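PDB 2W5V: alkaline phosphatase from Antarctic bacterium, which probably catalyses the hydrolysis of phosphate monoesters, working with two zinc ions and one magnesium ion as alkaline phosphatases generally do. Local coordinates for residues 66-72 / 341-347; 34-38 / 291-297. The protein carries 1 engineered substitution. All blocks are in the same frame, centred on the assembly; numbering follows the deposited sequence.

Contact 1: 66-72 / 341-347; sequences FKNIGLI and LIPVFAY
Five backbone hydrogen bonds tie 68-72 to 342-347. G70 and V344 exchange a pair, G70 N to V344 O and V344 N to G70 O, both 2.8 Å; I72 and I342 form a second, I72 N to I342 O at 2.8 Å and I342 N to I72 O at 2.9 Å. A346 N adds a bond to N68 O at 3.1 Å. Beyond it a water bridges the segments, accepting from K67 N and donating to A346 O, 2.8 Å each. I69-F345 and L71-P343 are the intervening non-hydrogen-bonded pairs, CA atoms 4.7 and 4.5 Å apart; P343, which has no NH to give, sits at one of them. The strand directions make 148°, with extended backbones. This is the antiparallel part of the mixed central sheet of the alkaline phosphatase fold: 342-347 runs against both neighbours, 68-73 and 294-299. I72 (chi1 p) and V344 (chi1 t) share a face, I72 CG2 3.6 Å from V344 CG2, and I72 CG1 is 3.7 Å from I342 CB. The I342 side chain lies about 5 Å from that of the zinc ligand H302 and about 9 Å from a bound zinc. I69, L71, P343 and F345 share the other face; I69 CG1 meets F345 CD1 at 3.7 Å, while I69 packs on G356 of the second subunit and L71 on F345 of the second subunit. F66 (chi1 m) turns one ring face to F345 CB, which makes a CH-pi contact 3.5 Å from the ring centroid; F66 CE2 reaches Y347 CB at 3.7 Å, and helix 267-291 covers this ring at I281 and L285.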
loop_
_atom_site.group_PDB
_atom_site.type_symbol
_atom_site.label_atom_id
_atom_site.label_comp_id
_atom_site.label_asym_id
_atom_site.label_seq_id
_atom_site.Cartn_x
_atom_site.Cartn_y
_atom_site.Cartn_z
ATOM N N PHE B 66 3.443 12.232 5.760
ATOM C CA PHE B 66 4.375 11.150 6.084
ATOM C C PHE B 66 5.391 10.880 4.982
ATOM O O PHE B 66 5.058 10.898 3.802
ATOM C CB PHE B 66 3.630 9.844 6.390
ATOM C CG PHE B 66 2.880 9.855 7.690
ATOM C CD1 PHE B 66 1.507 10.067 7.716
ATOM C CD2 PHE B 66 3.542 9.635 8.891
ATOM C CE1 PHE B 66 0.819 10.070 8.914
ATOM C CE2 PHE B 66 2.854 9.633 10.094
ATOM C CZ PHE B 66 1.497 9.850 10.103
ATOM N N LYS B 67 6.628 10.613 5.382
ATOM C CA LYS B 67 7.672 10.223 4.445
ATOM C C LYS B 67 8.024 8.751 4.651
ATOM O O LYS B 67 8.104 7.966 3.698
ATOM C CB LYS B 67 8.917 11.092 4.650
ATOM C CG LYS B 67 8.681 12.567 4.398
ATOM C CD LYS B 67 8.106 12.772 3.004
ATOM C CE LYS B 67 7.791 14.225 2.714
ATOM N NZ LYS B 67 7.199 14.379 1.347
ATOM N N ASN B 68 8.241 8.380 5.909
ATOM C CA ASN B 68 8.616 7.013 6.251
ATOM C C ASN B 68 7.408 6.087 6.226
ATOM O O ASN B 68 6.470 6.271 7.000
ATOM C CB ASN B 68 9.276 6.987 7.627
ATOM C CG ASN B 68 10.562 7.787 7.660
ATOM O OD1 ASN B 68 11.359 7.729 6.720
ATOM N ND2 ASN B 68 10.771 8.543 8.733
ATOM N N ILE B 69 7.446 5.101 5.332
ATOM C CA ILE B 69 6.326 4.196 5.098
ATOM C C ILE B 69 6.813 2.756 5.068
ATOM O O ILE B 69 7.873 2.468 4.499
ATOM C CB ILE B 69 5.644 4.534 3.748
ATOM C CG1 ILE B 69 4.992 5.913 3.828
ATOM C CG2 ILE B 69 4.634 3.456 3.363
ATOM C CD1 ILE B 69 4.612 6.521 2.471
ATOM N N GLY B 70 6.066 1.854 5.707
ATOM C CA GLY B 70 6.385 0.432 5.683
ATOM C C GLY B 70 5.141 -0.382 5.358
ATOM O O GLY B 70 4.098 0.194 5.077
ATOM N N LEU B 71 5.244 -1.709 5.401
ATOM C CA LEU B 71 4.116 -2.580 5.092
ATOM C C LEU B 71 4.135 -3.721 6.086
ATOM O O LEU B 71 5.190 -4.284 6.345
ATOM C CB LEU B 71 4.216 -3.163 3.669
ATOM C CG LEU B 71 4.219 -2.186 2.485
ATOM C CD1 LEU B 71 4.478 -2.892 1.149
ATOM C CD2 LEU B 71 2.907 -1.429 2.425
ATOM N N ILE B 72 2.977 -4.051 6.652
ATOM C CA ILE B 72 2.893 -5.209 7.548
ATOM C C ILE B 72 2.058 -6.358 7.006
ATOM O O ILE B 72 1.046 -6.158 6.320
ATOM C CB ILE B 72 2.356 -4.837 8.958
ATOM C CG1 ILE B 72 1.041 -4.050 8.866
ATOM C CG2 ILE B 72 3.387 -4.035 9.712
ATOM C CD1 ILE B 72 0.382 -3.804 10.257
ATOM N N LEU B 341 -1.369 -7.006 2.652
ATOM C CA LEU B 341 -0.426 -6.261 3.467
ATOM C C LEU B 341 -1.008 -4.868 3.710
ATOM O O LEU B 341 -1.800 -4.358 2.909
ATOM C CB LEU B 341 0.932 -6.131 2.767
ATOM C CG LEU B 341 1.727 -7.398 2.440
ATOM C CD1 LEU B 341 3.065 -7.037 1.775
ATOM C CD2 LEU B 341 1.974 -8.202 3.668
ATOM N N ILE B 342 -0.600 -4.257 4.815
ATOM C CA ILE B 342 -1.165 -2.991 5.276
ATOM C C ILE B 342 -0.067 -1.937 5.437
ATOM O O ILE B 342 0.969 -2.211 6.022
ATOM C CB ILE B 342 -1.858 -3.217 6.646
ATOM C CG1 ILE B 342 -3.110 -4.098 6.476
ATOM C CG2 ILE B 342 -2.139 -1.893 7.361
ATOM C CD1 ILE B 342 -4.217 -3.455 5.641
ATOM N N PRO B 343 -0.305 -0.719 4.937
ATOM C CA PRO B 343 0.665 0.374 5.080
ATOM C C PRO B 343 0.855 0.807 6.527
ATOM O O PRO B 343 -0.101 0.843 7.311
ATOM C CB PRO B 343 0.035 1.532 4.287
ATOM C CG PRO B 343 -1.069 0.934 3.490
ATOM C CD PRO B 343 -1.513 -0.312 4.200
ATOM N N VAL B 344 2.099 1.118 6.870
ATOM C CA VAL B 344 2.446 1.717 8.145
ATOM C C VAL B 344 3.071 3.065 7.837
ATOM O O VAL B 344 3.932 3.165 6.955
ATOM C CB VAL B 344 3.518 0.884 8.861
ATOM C CG1 VAL B 344 3.998 1.596 10.136
ATOM C CG2 VAL B 344 2.995 -0.522 9.145
ATOM N N PHE B 345 2.639 4.097 8.558
ATOM C CA PHE B 345 3.193 5.438 8.407
ATOM C C PHE B 345 3.812 5.859 9.734
ATOM O O PHE B 345 3.227 5.633 10.795
ATOM C CB PHE B 345 2.099 6.441 8.024
ATOM C CG PHE B 345 1.322 6.072 6.786
ATOM C CD1 PHE B 345 1.713 6.540 5.534
ATOM C CD2 PHE B 345 0.190 5.278 6.872
ATOM C CE1 PHE B 345 1.001 6.204 4.387
ATOM C CE2 PHE B 345 -0.538 4.944 5.732
ATOM C CZ PHE B 345 -0.129 5.415 4.479
ATOM N N ALA B 346 4.988 6.478 9.687
ATOM C CA ALA B 346 5.621 6.945 10.922
ATOM C C ALA B 346 6.286 8.307 10.760
ATOM O O ALA B 346 6.965 8.566 9.774
ATOM C CB ALA B 346 6.630 5.916 11.435
ATOM N N TYR B 347 6.094 9.165 11.754
ATOM C CA TYR B 347 6.684 10.493 11.760
ATOM C C TYR B 347 7.332 10.747 13.113
ATOM O O TYR B 347 6.748 10.425 14.145
ATOM C CB TYR B 347 5.616 11.565 11.537
ATOM C CG TYR B 347 6.200 12.953 11.668
ATOM C CD1 TYR B 347 6.732 13.602 10.564
ATOM C CD2 TYR B 347 6.270 13.588 12.903
ATOM C CE1 TYR B 347 7.294 14.859 10.681
ATOM C CE2 TYR B 347 6.834 14.846 13.029
ATOM C CZ TYR B 347 7.343 15.476 11.916
ATOM O OH TYR B 347 7.905 16.729 12.029
HETATM O O HOH W 1 7.686 10.562 8.014
#

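Contact 2: 34-38 / 291-297; sequences PKNVI and DGNTLVI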
loop_
_atom_site.group_PDB
_atom_site.type_symbol
_atom_site.label_atom_id
_atom_site.label_comp_id
_atom_site.label_asym_id
_atom_site.label_seq_id
_atom_site.Cartn_x
_atom_site.Cartn_y
_atom_site.Cartn_z
ATOM N N PRO B 34 12.476 8.756 20.683
ATOM C CA PRO B 34 11.254 9.491 21.033
ATOM C C PRO B 34 10.975 9.397 22.522
ATOM O O PRO B 34 11.182 8.336 23.111
ATOM C CB PRO B 34 10.147 8.735 20.288
ATOM C CG PRO B 34 10.766 7.475 19.762
ATOM C CD PRO B 34 12.198 7.407 20.168
ATOM N N LYS B 35 10.504 10.486 23.115
ATOM C CA LYS B 35 10.051 10.463 24.502
ATOM C C LYS B 35 8.626 9.926 24.582
ATOM O O LYS B 35 8.291 9.134 25.468
ATOM C CB LYS B 35 10.111 11.871 25.086
ATOM C CG LYS B 35 9.447 12.028 26.455
ATOM C CD LYS B 35 9.603 13.462 26.967
ATOM C CE LYS B 35 9.041 13.628 28.368
ATOM N NZ LYS B 35 9.415 14.938 28.972
ATOM N N ASN B 36 7.797 10.357 23.637
ATOM C CA ASN B 36 6.389 9.983 23.577
ATOM C C ASN B 36 6.069 9.170 22.331
ATOM O O ASN B 36 6.746 9.287 21.311
ATOM C CB ASN B 36 5.519 11.240 23.557
ATOM C CG ASN B 36 5.900 12.236 24.630
ATOM O OD1 ASN B 36 5.890 11.916 25.813
ATOM N ND2 ASN B 36 6.220 13.460 24.219
ATOM N N VAL B 37 5.011 8.373 22.408
ATOM C CA VAL B 37 4.550 7.599 21.265
ATOM C C VAL B 37 3.028 7.707 21.149
ATOM O O VAL B 37 2.307 7.551 22.135
ATOM C CB VAL B 37 4.914 6.119 21.413
ATOM C CG1 VAL B 37 4.383 5.332 20.222
ATOM C CG2 VAL B 37 6.415 5.948 21.534
ATOM N N ILE B 38 2.550 8.012 19.949
ATOM C CA ILE B 38 1.125 7.970 19.661
ATOM C C ILE B 38 0.902 6.944 18.557
ATOM O O ILE B 38 1.465 7.061 17.472
ATOM C CB ILE B 38 0.605 9.335 19.200
ATOM C CG1 ILE B 38 0.850 10.396 20.284
ATOM C CG2 ILE B 38 -0.872 9.234 18.843
ATOM C CD1 ILE B 38 0.679 11.825 19.793
ATOM N N ASP B 291 6.042 19.595 19.402
ATOM C CA ASP B 291 6.762 18.957 20.508
ATOM C C ASP B 291 8.202 18.564 20.154
ATOM O O ASP B 291 9.134 18.822 20.924
ATOM C CB ASP B 291 5.985 17.718 20.983
ATOM C CG ASP B 291 6.658 17.005 22.148
ATOM O OD1 ASP B 291 6.661 17.549 23.275
ATOM O OD2 ASP B 291 7.158 15.879 21.942
ATOM N N GLY B 292 8.369 17.916 19.006
ATOM C CA GLY B 292 9.679 17.499 18.535
ATOM C C GLY B 292 10.246 16.237 19.172
ATOM O O GLY B 292 11.298 15.751 18.753
ATOM N N ASN B 293 9.547 15.704 20.172
ATOM C CA ASN B 293 10.007 14.533 20.920
ATOM C C ASN B 293 9.002 13.396 20.857
ATOM O O ASN B 293 9.011 12.503 21.708
ATOM C CB ASN B 293 10.234 14.889 22.392
ATOM C CG ASN B 293 11.381 15.853 22.591
ATOM O OD1 ASN B 293 12.465 15.665 22.040
ATOM N ND2 ASN B 293 11.152 16.893 23.391
ATOM N N THR B 294 8.128 13.433 19.856
ATOM C CA THR B 294 7.016 12.489 19.786
ATOM C C THR B 294 7.007 11.697 18.484
ATOM O O THR B 294 7.094 12.265 17.387
ATOM C CB THR B 294 5.663 13.222 19.926
ATOM O OG1 THR B 294 5.621 13.910 21.182
ATOM C CG2 THR B 294 4.494 12.245 19.841
ATOM N N LEU B 295 6.895 10.382 18.617
ATOM C CA LEU B 295 6.781 9.493 17.470
ATOM C C LEU B 295 5.313 9.182 17.213
ATOM O O LEU B 295 4.597 8.740 18.108
ATOM C CB LEU B 295 7.548 8.198 17.736
ATOM C CG LEU B 295 7.268 7.033 16.786
ATOM C CD1 LEU B 295 7.895 7.290 15.409
ATOM C CD2 LEU B 295 7.766 5.720 17.380
ATOM N N VAL B 296 4.864 9.425 15.994
ATOM C CA VAL B 296 3.497 9.107 15.615
ATOM C C VAL B 296 3.510 7.964 14.616
ATOM O O VAL B 296 4.155 8.053 13.571
ATOM C CB VAL B 296 2.801 10.307 14.967
ATOM C CG1 VAL B 296 1.391 9.930 14.554
ATOM C CG2 VAL B 296 2.793 11.511 15.915
ATOM N N ILE B 297 2.798 6.892 14.949
ATOM C CA ILE B 297 2.687 5.730 14.082
ATOM C C ILE B 297 1.231 5.540 13.693
ATOM O O ILE B 297 0.347 5.559 14.549
ATOM C CB ILE B 297 3.151 4.445 14.791
ATOM C CG1 ILE B 297 4.601 4.590 15.266
ATOM C CG2 ILE B 297 2.995 3.243 13.863
ATOM C CD1 ILE B 297 4.931 3.680 16.438
HETATM O O HOH W 2 7.563 16.024 25.118
#
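Parallel pairing in the middle of an alpha/beta sheet is the theme here: 36-38 and 294-297 begin two adjacent strands whose continuations lead to the metal ligands D43 and D301. Strand 36-42 lies between 249-255 and 294-299, and helix 267-291 belongs to the right-handed beta-alpha-beta crossover that carries the chain from strand 249-255 over 36-42 to 294-299, the chain turning at G292 (positive phi) into N293. The axes of strands 36-38 and 294-297 differ by 18° in direction. The bonding alternates as parallel strands require: N36 N to N293 O at 3.1 Å, L295 N to N36 O at 2.9 Å, I38 N to L295 O at 2.8 Å and I297 N to I38 O at 2.9 Å. K35 N also donates to N293 O, at 2.9 Å, so that this carbonyl takes two backbone NH groups where the strands start. N36, T294, I38 and V296 share one face, where helix 267-291 covers T294 and V296. V37 and L295 point to the other, V37 CG2 4.4 Å from L295 CD2 and P34 CB 3.7 Å from L295 CB; helix 362-371 packs there on P34, V37, L295 and I297. Polar groups link the strand start to the helix end. D291 OD2 accepts from N293 N at 3.0 Å, an Asx turn, and from T294 OG1 at 2.6 Å. N36 holds F249 N through OD1, while its ND2 donates to T294 OG1 at 3.1 Å and to a water 3.0 Å away, which in turn donates to D291 OD1 at 2.6 Å.

Contacts 1 and 2 belong to one mixed sheet, their centres about 16 Å apart. Across it the strands run 36-42, 294-299, 342-347, 68-73, so contact 2 is a parallel pair, contact 1 an antiparallel pair, and 294-299 with 342-347 joins them: V296 N probably donates to Y347 O at 2.8 Å. Along the chain the segments alternate, 34-38, 66-72, 291-297, 341-347, yet in the sheet the two late strands lie side by side between the two early ones. Helix 267-291 touches both, packing on F66 and Y347 and on T294 and V296. Contact 1 lies nearer the zinc site and reaches the second subunit; contact 2 stays within its own chain, in the sheet's parallel part.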